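Local coordinates for protein GDP-mannose-dependent alpha-(1-6)-phosphatidylinositol monomannoside mannosyltransferase (Corynebacterium glutamicum, PDB 3OKP) that is a glycosyltransferase of the two-domain GT-B type, a mannosyltransferase by name, built on two parallel beta sheets with guanosine-5'-diphosphate-alpha-D-mannose bound in the model, at residues 93-98 against 115-120; 9-14 against 37-42; 129-134 against 156-161. All blocks are in the same frame, centred on the assembly; numbering follows the deposited sequence.

Interaction 1. Residues 93-98 against 115-120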
loop_
_atom_site.group_PDB
_atom_site.type_symbol
_atom_site.label_atom_id
_atom_site.label_comp_id
_atom_site.label_asym_id
_atom_site.label_seq_id
_atom_site.Cartn_x
_atom_site.Cartn_y
_atom_site.Cartn_z
ATOM N N GLY A 93 -15.276 3.962 -1.115
ATOM C CA GLY A 93 -13.818 3.835 -1.166
ATOM C C GLY A 93 -13.201 3.379 0.141
ATOM O O GLY A 93 -12.159 2.719 0.151
ATOM N N ALA A 94 -13.848 3.751 1.242
ATOM C CA ALA A 94 -13.496 3.266 2.567
ATOM C C ALA A 94 -14.791 2.862 3.256
ATOM O O ALA A 94 -15.754 3.630 3.280
ATOM C CB ALA A 94 -12.761 4.341 3.360
ATOM N N ALA A 95 -14.815 1.646 3.795
ATOM C CA ALA A 95 -16.038 1.058 4.345
ATOM C C ALA A 95 -16.573 1.799 5.570
ATOM O O ALA A 95 -17.726 2.234 5.580
ATOM C CB ALA A 95 -15.822 -0.423 4.656
ATOM N N ALA A 96 -15.738 1.947 6.594
ATOM C CA ALA A 96 -16.164 2.568 7.848
ATOM C C ALA A 96 -15.784 4.049 7.904
ATOM O O ALA A 96 -14.612 4.386 7.729
ATOM C CB ALA A 96 -15.574 1.817 9.036
ATOM N N PRO A 97 -16.763 4.940 8.168
ATOM C CA PRO A 97 -18.183 4.686 8.410
ATOM C C PRO A 97 -19.154 4.935 7.236
ATOM O O PRO A 97 -20.351 4.686 7.393
ATOM C CB PRO A 97 -18.498 5.685 9.525
ATOM C CG PRO A 97 -17.614 6.884 9.197
ATOM C CD PRO A 97 -16.453 6.373 8.342
ATOM N N LEU A 98 -18.666 5.415 6.091
ATOM C CA LEU A 98 -19.565 5.862 5.007
ATOM C C LEU A 98 -20.472 4.787 4.397
ATOM O O LEU A 98 -21.576 5.098 3.942
ATOM C CB LEU A 98 -18.805 6.601 3.896
ATOM C CG LEU A 98 -18.426 8.071 4.113
ATOM C CD1 LEU A 98 -17.685 8.590 2.889
ATOM C CD2 LEU A 98 -19.640 8.951 4.424
ATOM N N ALA A 115 -17.855 -2.000 -0.940
ATOM C CA ALA A 115 -17.095 -1.223 0.038
ATOM C C ALA A 115 -15.685 -1.793 0.194
ATOM O O ALA A 115 -15.508 -3.011 0.306
ATOM C CB ALA A 115 -17.820 -1.182 1.382
ATOM N N SER A 116 -14.691 -0.909 0.190
ATOM C CA SER A 116 -13.290 -1.312 0.327
ATOM C C SER A 116 -12.771 -1.099 1.744
ATOM O O SER A 116 -12.908 -0.015 2.308
ATOM C CB SER A 116 -12.399 -0.568 -0.676
ATOM O OG SER A 116 -12.649 -0.988 -2.009
ATOM N N THR A 117 -12.187 -2.147 2.316
ATOM C CA THR A 117 -11.513 -2.038 3.604
ATOM C C THR A 117 -10.030 -1.800 3.371
ATOM O O THR A 117 -9.507 -2.088 2.287
ATOM C CB THR A 117 -11.695 -3.299 4.475
ATOM O OG1 THR A 117 -11.116 -4.433 3.816
ATOM C CG2 THR A 117 -13.173 -3.555 4.757
ATOM N N HIS A 118 -9.360 -1.267 4.388
ATOM C CA HIS A 118 -7.929 -1.007 4.311
ATOM C C HIS A 118 -7.241 -1.516 5.581
ATOM O O HIS A 118 -7.150 -2.724 5.786
ATOM C CB HIS A 118 -7.672 0.483 4.044
ATOM C CG HIS A 118 -8.415 1.011 2.853
ATOM N ND1 HIS A 118 -7.891 0.987 1.578
ATOM C CD2 HIS A 118 -9.655 1.544 2.741
ATOM C CE1 HIS A 118 -8.771 1.497 0.734
ATOM N NE2 HIS A 118 -9.850 1.841 1.414
ATOM N N GLY A 119 -6.782 -0.608 6.438
ATOM C CA GLY A 119 -6.136 -0.996 7.694
ATOM C C GLY A 119 -7.014 -0.833 8.923
ATOM O O GLY A 119 -6.992 -1.674 9.826
ATOM N N HIS A 120 -7.794 0.247 8.948
ATOM C CA HIS A 120 -8.542 0.666 10.136
ATOM C C HIS A 120 -9.593 -0.330 10.634
ATOM O O HIS A 120 -9.817 -0.434 11.839
ATOM C CB HIS A 120 -9.194 2.036 9.904
#
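His118 brings the NE2 edge of its imidazole up to the Gly93 carbonyl, at the carboxyl ends of two neighbouring strands, 89-92 and 112-116, of the parallel Rossmann-like sheet in the N-terminal half of this GT-B enzyme. The NE2-H points almost straight at the oxygen: NE2 to Gly93 O is 2.8 Å with an angle of 170° at the hydrogen. The oxygen lies close to the ring plane, and the donor lies in the carbonyl plane, so the two flat groups meet in a well-aligned bond. Chi1 of -53° sets CG of His118 anti to the carbonyl carbon, and chi2 of -89° then turns the ring so that NE2 faces Gly93. The His118 and Tyr24 rings pack edge-to-face.

Gly93 O also sits 3.4 Å from Ser116 CB. The Ser116 hydroxyl, meanwhile, is engaged by Trp91 and Thr145. Two residues after Gly93, Ala95 N gives a bent hydrogen bond to Ser116 O, with the donor above the carbonyl plane, and the CA-H of Ala94 approaches that oxygen too.

This pins the start of the loop to the strand end. The His118 side chain is about 9 Å from the bound guanosine-5'-diphosphate-alpha-D-mannose. The apolar part of the contact is Ala95 CB, 3.9 Å from Ala115 CB and 4.1 Å from Thr117 CG2.

Interaction 2. Residues 9-14 against 37-42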
loop_
_atom_site.group_PDB
_atom_site.type_symbol
_atom_site.label_atom_id
_atom_site.label_comp_id
_atom_site.label_asym_id
_atom_site.label_seq_id
_atom_site.Cartn_x
_atom_site.Cartn_y
_atom_site.Cartn_z
ATOM N N VAL A 9 -18.415 6.486 -7.033
ATOM C CA VAL A 9 -17.465 6.331 -5.934
ATOM C C VAL A 9 -17.781 7.366 -4.855
ATOM O O VAL A 9 -17.731 8.574 -5.110
ATOM C CB VAL A 9 -15.994 6.481 -6.414
ATOM C CG1 VAL A 9 -15.019 6.253 -5.262
ATOM C CG2 VAL A 9 -15.696 5.521 -7.565
ATOM N N VAL A 10 -18.119 6.883 -3.662
ATOM C CA VAL A 10 -18.509 7.737 -2.539
ATOM C C VAL A 10 -17.382 7.730 -1.513
ATOM O O VAL A 10 -17.044 6.679 -0.966
ATOM C CB VAL A 10 -19.835 7.252 -1.890
ATOM C CG1 VAL A 10 -20.202 8.112 -0.676
ATOM C CG2 VAL A 10 -20.966 7.254 -2.912
ATOM N N THR A 11 -16.802 8.900 -1.254
ATOM C CA THR A 11 -15.565 8.959 -0.474
ATOM C C THR A 11 -15.283 10.303 0.200
ATOM O O THR A 11 -15.534 11.369 -0.367
ATOM C CB THR A 11 -14.336 8.523 -1.342
ATOM O OG1 THR A 11 -13.149 8.510 -0.543
ATOM C CG2 THR A 11 -14.141 9.443 -2.556
ATOM N N ASN A 12 -14.756 10.223 1.420
ATOM C CA ASN A 12 -14.182 11.372 2.105
ATOM C C ASN A 12 -12.689 11.502 1.785
ATOM O O ASN A 12 -12.050 12.488 2.152
ATOM C CB ASN A 12 -14.390 11.237 3.618
ATOM C CG ASN A 12 -13.999 12.493 4.382
ATOM O OD1 ASN A 12 -14.440 13.593 4.056
ATOM N ND2 ASN A 12 -13.167 12.329 5.403
ATOM N N ASP A 13 -12.146 10.501 1.096
ATOM C CA ASP A 13 -10.710 10.414 0.837
ATOM C C ASP A 13 -10.413 10.516 -0.659
ATOM O O ASP A 13 -10.386 9.509 -1.362
ATOM C CB ASP A 13 -10.149 9.091 1.375
ATOM C CG ASP A 13 -10.524 8.834 2.823
ATOM O OD1 ASP A 13 -10.179 9.661 3.696
ATOM O OD2 ASP A 13 -11.157 7.787 3.088
ATOM N N PHE A 14 -10.195 11.734 -1.138
ATOM C CA PHE A 14 -9.924 11.964 -2.555
ATOM C C PHE A 14 -8.873 13.062 -2.699
ATOM O O PHE A 14 -8.818 13.967 -1.866
ATOM C CB PHE A 14 -11.222 12.343 -3.284
ATOM C CG PHE A 14 -11.167 12.160 -4.781
ATOM C CD1 PHE A 14 -11.106 10.886 -5.343
ATOM C CD2 PHE A 14 -11.200 13.263 -5.631
ATOM C CE1 PHE A 14 -11.055 10.712 -6.728
ATOM C CE2 PHE A 14 -11.151 13.100 -7.018
ATOM C CZ PHE A 14 -11.081 11.822 -7.565
ATOM N N ILE A 37 -17.358 6.115 -14.739
ATOM C CA ILE A 37 -17.008 6.497 -13.373
ATOM C C ILE A 37 -17.500 7.902 -13.037
ATOM O O ILE A 37 -17.294 8.842 -13.812
ATOM C CB ILE A 37 -15.467 6.446 -13.136
ATOM C CG1 ILE A 37 -14.923 5.015 -13.275
ATOM C CG2 ILE A 37 -15.098 7.072 -11.779
ATOM C CD1 ILE A 37 -15.208 4.085 -12.084
ATOM N N VAL A 38 -18.155 8.027 -11.882
ATOM C CA VAL A 38 -18.473 9.324 -11.285
ATOM C C VAL A 38 -18.014 9.292 -9.824
ATOM O O VAL A 38 -18.192 8.285 -9.140
ATOM C CB VAL A 38 -19.994 9.658 -11.351
ATOM C CG1 VAL A 38 -20.258 11.078 -10.850
ATOM C CG2 VAL A 38 -20.537 9.496 -12.773
ATOM N N VAL A 39 -17.410 10.382 -9.358
ATOM C CA VAL A 39 -16.966 10.482 -7.965
ATOM C C VAL A 39 -17.810 11.497 -7.197
ATOM O O VAL A 39 -18.109 12.580 -7.704
ATOM C CB VAL A 39 -15.457 10.844 -7.852
ATOM C CG1 VAL A 39 -15.022 10.962 -6.387
ATOM C CG2 VAL A 39 -14.598 9.805 -8.572
ATOM N N PHE A 40 -18.202 11.114 -5.984
ATOM C CA PHE A 40 -18.864 11.994 -5.023
ATOM C C PHE A 40 -17.933 12.121 -3.812
ATOM O O PHE A 40 -17.789 11.183 -3.021
ATOM C CB PHE A 40 -20.238 11.416 -4.641
ATOM C CG PHE A 40 -21.032 12.261 -3.671
ATOM C CD1 PHE A 40 -21.174 13.637 -3.860
ATOM C CD2 PHE A 40 -21.671 11.665 -2.581
ATOM C CE1 PHE A 40 -21.918 14.410 -2.967
ATOM C CE2 PHE A 40 -22.419 12.426 -1.683
ATOM C CZ PHE A 40 -22.542 13.802 -1.874
ATOM N N ALA A 41 -17.283 13.279 -3.693
ATOM C CA ALA A 41 -16.224 13.472 -2.699
ATOM C C ALA A 41 -16.377 14.757 -1.886
ATOM O O ALA A 41 -16.901 15.755 -2.377
ATOM C CB ALA A 41 -14.854 13.432 -3.377
ATOM N N SER A 42 -15.908 14.719 -0.640
ATOM C CA SER A 42 -15.843 15.910 0.210
ATOM C C SER A 42 -14.868 16.954 -0.353
ATOM O O SER A 42 -14.088 16.661 -1.265
ATOM C CB SER A 42 -15.440 15.522 1.634
ATOM O OG SER A 42 -14.196 14.850 1.643
#
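Val9 and Thr11 run beside Val39 and Ala41 as parallel strand partners, the pairing that closes a beta-alpha-beta unit: strand 7-11, helix 20-29, strand 37-42. The axes of the two short strands pass 4.8 Å apart at an angle of 12°.

Backbone hydrogen bonds zip the pair in the usual parallel fashion. Val9 N gives to Val38 O, Phe40 N to Val9 O at 2.7 Å, and Thr11 N to Phe40 O. The last, Ser42 N to Thr11 O, is weak at 3.4 Å, as the first segment begins to leave the sheet. Leaving it involves an ST turn, in which Thr11 OG1 accepts from Asp13 N.

Apolar contacts divide between the two faces. On one, Val10 CG1 touches Phe40 CD2, and both side chains pack against helix 72-84. On the other lie Val9, Thr11, Val39 and Ala41, with Leu25 of helix 20-29 touching Thr11. Phe14 bends back over this face. Its CG is anti to the backbone N (chi1 -161°), which places CG by Ala41 CB; Phe14 and Val39 reach toward each other, tip to tip. Val39 CG1 rests over the centre of one face of the Phe14 ring, 4.0 Å from the centroid and 12° off the normal, a clear CH-pi contact. Nearer the backbone, Phe14 CB meets Ala41 CB at 3.8 Å.

The polar side-chain contact is between Asn12 and Ser42. Asn12 OD1 takes a bond from Met68 N and a second from Ser42 OG, which is also bonded to Gln44 NE2; Ser42 OG comes to Asn12 OD1 at 2.7 Å from above the plane of the amide carbonyl.

Interaction 3. Residues 129-134 against 156-161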
loop_
_atom_site.group_PDB
_atom_site.type_symbol
_atom_site.label_atom_id
_atom_site.label_comp_id
_atom_site.label_asym_id
_atom_site.label_seq_id
_atom_site.Cartn_x
_atom_site.Cartn_y
_atom_site.Cartn_z
ATOM N N GLY A 129 -19.125 -1.815 20.027
ATOM C CA GLY A 129 -19.887 -0.871 19.211
ATOM C C GLY A 129 -19.440 -0.805 17.762
ATOM O O GLY A 129 -20.270 -0.868 16.847
ATOM N N SER A 130 -18.130 -0.673 17.552
ATOM C CA SER A 130 -17.566 -0.589 16.204
ATOM C C SER A 130 -17.752 -1.893 15.433
ATOM O O SER A 130 -17.894 -1.883 14.209
ATOM C CB SER A 130 -16.090 -0.182 16.248
ATOM O OG SER A 130 -15.316 -1.097 17.003
ATOM N N ARG A 131 -17.762 -3.007 16.163
ATOM C CA ARG A 131 -18.010 -4.326 15.587
ATOM C C ARG A 131 -19.450 -4.445 15.079
ATOM O O ARG A 131 -19.697 -5.042 14.029
ATOM C CB ARG A 131 -17.706 -5.418 16.612
ATOM C CG ARG A 131 -17.694 -6.817 16.048
ATOM C CD ARG A 131 -17.269 -7.841 17.083
ATOM N NE ARG A 131 -17.411 -9.194 16.549
ATOM C CZ ARG A 131 -16.471 -9.842 15.868
ATOM N NH1 ARG A 131 -15.293 -9.276 15.634
ATOM N NH2 ARG A 131 -16.713 -11.067 15.422
ATOM N N GLN A 132 -20.390 -3.867 15.827
ATOM C CA GLN A 132 -21.797 -3.834 15.421
ATOM C C GLN A 132 -21.999 -2.987 14.161
ATOM O O GLN A 132 -22.838 -3.313 13.319
ATOM C CB GLN A 132 -22.678 -3.315 16.561
ATOM N N SER A 133 -21.229 -1.906 14.043
ATOM C CA SER A 133 -21.234 -1.064 12.844
ATOM C C SER A 133 -20.725 -1.833 11.626
ATOM O O SER A 133 -21.281 -1.715 10.533
ATOM C CB SER A 133 -20.394 0.196 13.060
ATOM O OG SER A 133 -21.051 1.105 13.925
ATOM N N LEU A 134 -19.668 -2.618 11.829
ATOM C CA LEU A 134 -19.114 -3.481 10.787
ATOM C C LEU A 134 -20.131 -4.509 10.295
ATOM O O LEU A 134 -20.207 -4.786 9.097
ATOM C CB LEU A 134 -17.839 -4.172 11.282
ATOM C CG LEU A 134 -16.474 -3.641 10.822
ATOM C CD1 LEU A 134 -16.352 -2.118 10.852
ATOM C CD2 LEU A 134 -15.338 -4.305 11.606
ATOM N N LYS A 156 -13.249 -10.646 9.351
ATOM C CA LYS A 156 -14.271 -11.385 8.593
ATOM C C LYS A 156 -15.541 -11.677 9.402
ATOM O O LYS A 156 -16.650 -11.413 8.933
ATOM C CB LYS A 156 -13.703 -12.685 8.014
ATOM C CG LYS A 156 -14.556 -13.290 6.903
ATOM C CD LYS A 156 -14.028 -14.648 6.462
ATOM C CE LYS A 156 -14.781 -15.175 5.247
ATOM N NZ LYS A 156 -16.203 -15.523 5.552
ATOM N N SER A 157 -15.370 -12.209 10.613
ATOM C CA SER A 157 -16.505 -12.567 11.472
ATOM C C SER A 157 -17.362 -11.358 11.860
ATOM O O SER A 157 -18.574 -11.488 12.046
ATOM C CB SER A 157 -16.035 -13.324 12.721
ATOM O OG SER A 157 -15.269 -12.495 13.576
ATOM N N ALA A 158 -16.728 -10.190 11.969
ATOM C CA ALA A 158 -17.427 -8.947 12.301
ATOM C C ALA A 158 -18.397 -8.510 11.199
ATOM O O ALA A 158 -19.531 -8.123 11.488
ATOM C CB ALA A 158 -16.434 -7.838 12.618
ATOM N N PHE A 159 -17.951 -8.581 9.944
ATOM C CA PHE A 159 -18.785 -8.218 8.795
ATOM C C PHE A 159 -19.929 -9.204 8.543
ATOM O O PHE A 159 -21.000 -8.812 8.072
ATOM C CB PHE A 159 -17.934 -8.059 7.527
ATOM C CG PHE A 159 -17.175 -6.759 7.464
ATOM C CD1 PHE A 159 -15.825 -6.709 7.804
ATOM C CD2 PHE A 159 -17.810 -5.583 7.067
ATOM C CE1 PHE A 159 -15.115 -5.509 7.745
ATOM C CE2 PHE A 159 -17.112 -4.378 7.010
ATOM C CZ PHE A 159 -15.759 -4.341 7.348
ATOM N N GLY A 160 -19.697 -10.476 8.860
ATOM C CA GLY A 160 -20.701 -11.521 8.663
ATOM C C GLY A 160 -20.602 -12.161 7.292
ATOM O O GLY A 160 -19.678 -11.865 6.528
ATOM N N SER A 161 -21.565 -13.021 6.969
ATOM C CA SER A 161 -21.500 -13.830 5.747
ATOM C C SER A 161 -22.319 -13.309 4.554
ATOM O O SER A 161 -22.321 -13.933 3.487
ATOM C CB SER A 161 -21.858 -15.294 6.048
ATOM O OG SER A 161 -23.207 -15.424 6.460
HETATM O O HOH W 1 -13.865 -10.265 13.261
#
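Leu134 packs helix 128-140 against the last turn of helix 149-159. Leu134 CB lies 4.1 Å from Ala158 CB. CG comes next and sits over one face of the Phe159 ring, displaced toward the rim; it is 3.6 Å from CZ, and its C-H makes a CH-pi contact 23° off the ring normal. Its chi1 of -102° is well away from a staggered value, and it is this torsion that sets CG there. The two methyls then divide: CD1 stays by Phe159 CZ, while CD2 turns to Ala158 CB at 3.8 Å. The Leu134 backbone joins in as well, its O lying 3.2 Å from Phe159 CD2. Phe155 meets the Phe159 ring edge-to-face.

One turn earlier, Arg131 runs out fully extended from CG to NE and spreads across Ala158. Its CG touches Ala158 CB, and the guanidinium lies with one face over Ala158 CA. NH2 gives an in-plane hydrogen bond to Ser157 OG at 2.7 Å, with 158° at the hydrogen. NH1 is held by Ser125 O and by a water that also meets Ser157 OG; the same water weakly accepts from Ala158 N, one of the two backbone nitrogens left without a bond to the preceding turn at the helix kink.

Gly160, with positive phi, then takes the chain out of the helix. The contact is thus apolar packing of Leu134 on Ala158 and Phe159, with the Arg131-Ser157 bond beside it. Arg135 bonds the carbonyls of Ser157 and Ala158, so two arginines gather at a helix carboxyl end, where their positive charges are probably favoured by the helix dipole.

From the N terminus, residues 9-14 and 37-42 meet first: interaction 2 closes the excursion through helix 20-29. Residues 93-98 and 115-120 follow, interaction 1 closing the path through helix 102-107. Interaction 3 comes last, bringing 156-161 back to 129-134 after strand 143-146. The three loops lie in series; none nests in or crosses another. Interactions 1 and 2 share the N-terminal parallel sheet and touch, Gly93 N probably bonding to Val10 O. Interaction 1 passes on to interaction 3 through packing of Thr117 CG2 on Phe159 CZ, joining the loop after strand 112-116 to helix 149-159. Interactions 2 and 3 remain about 14 Å apart at their nearest atoms.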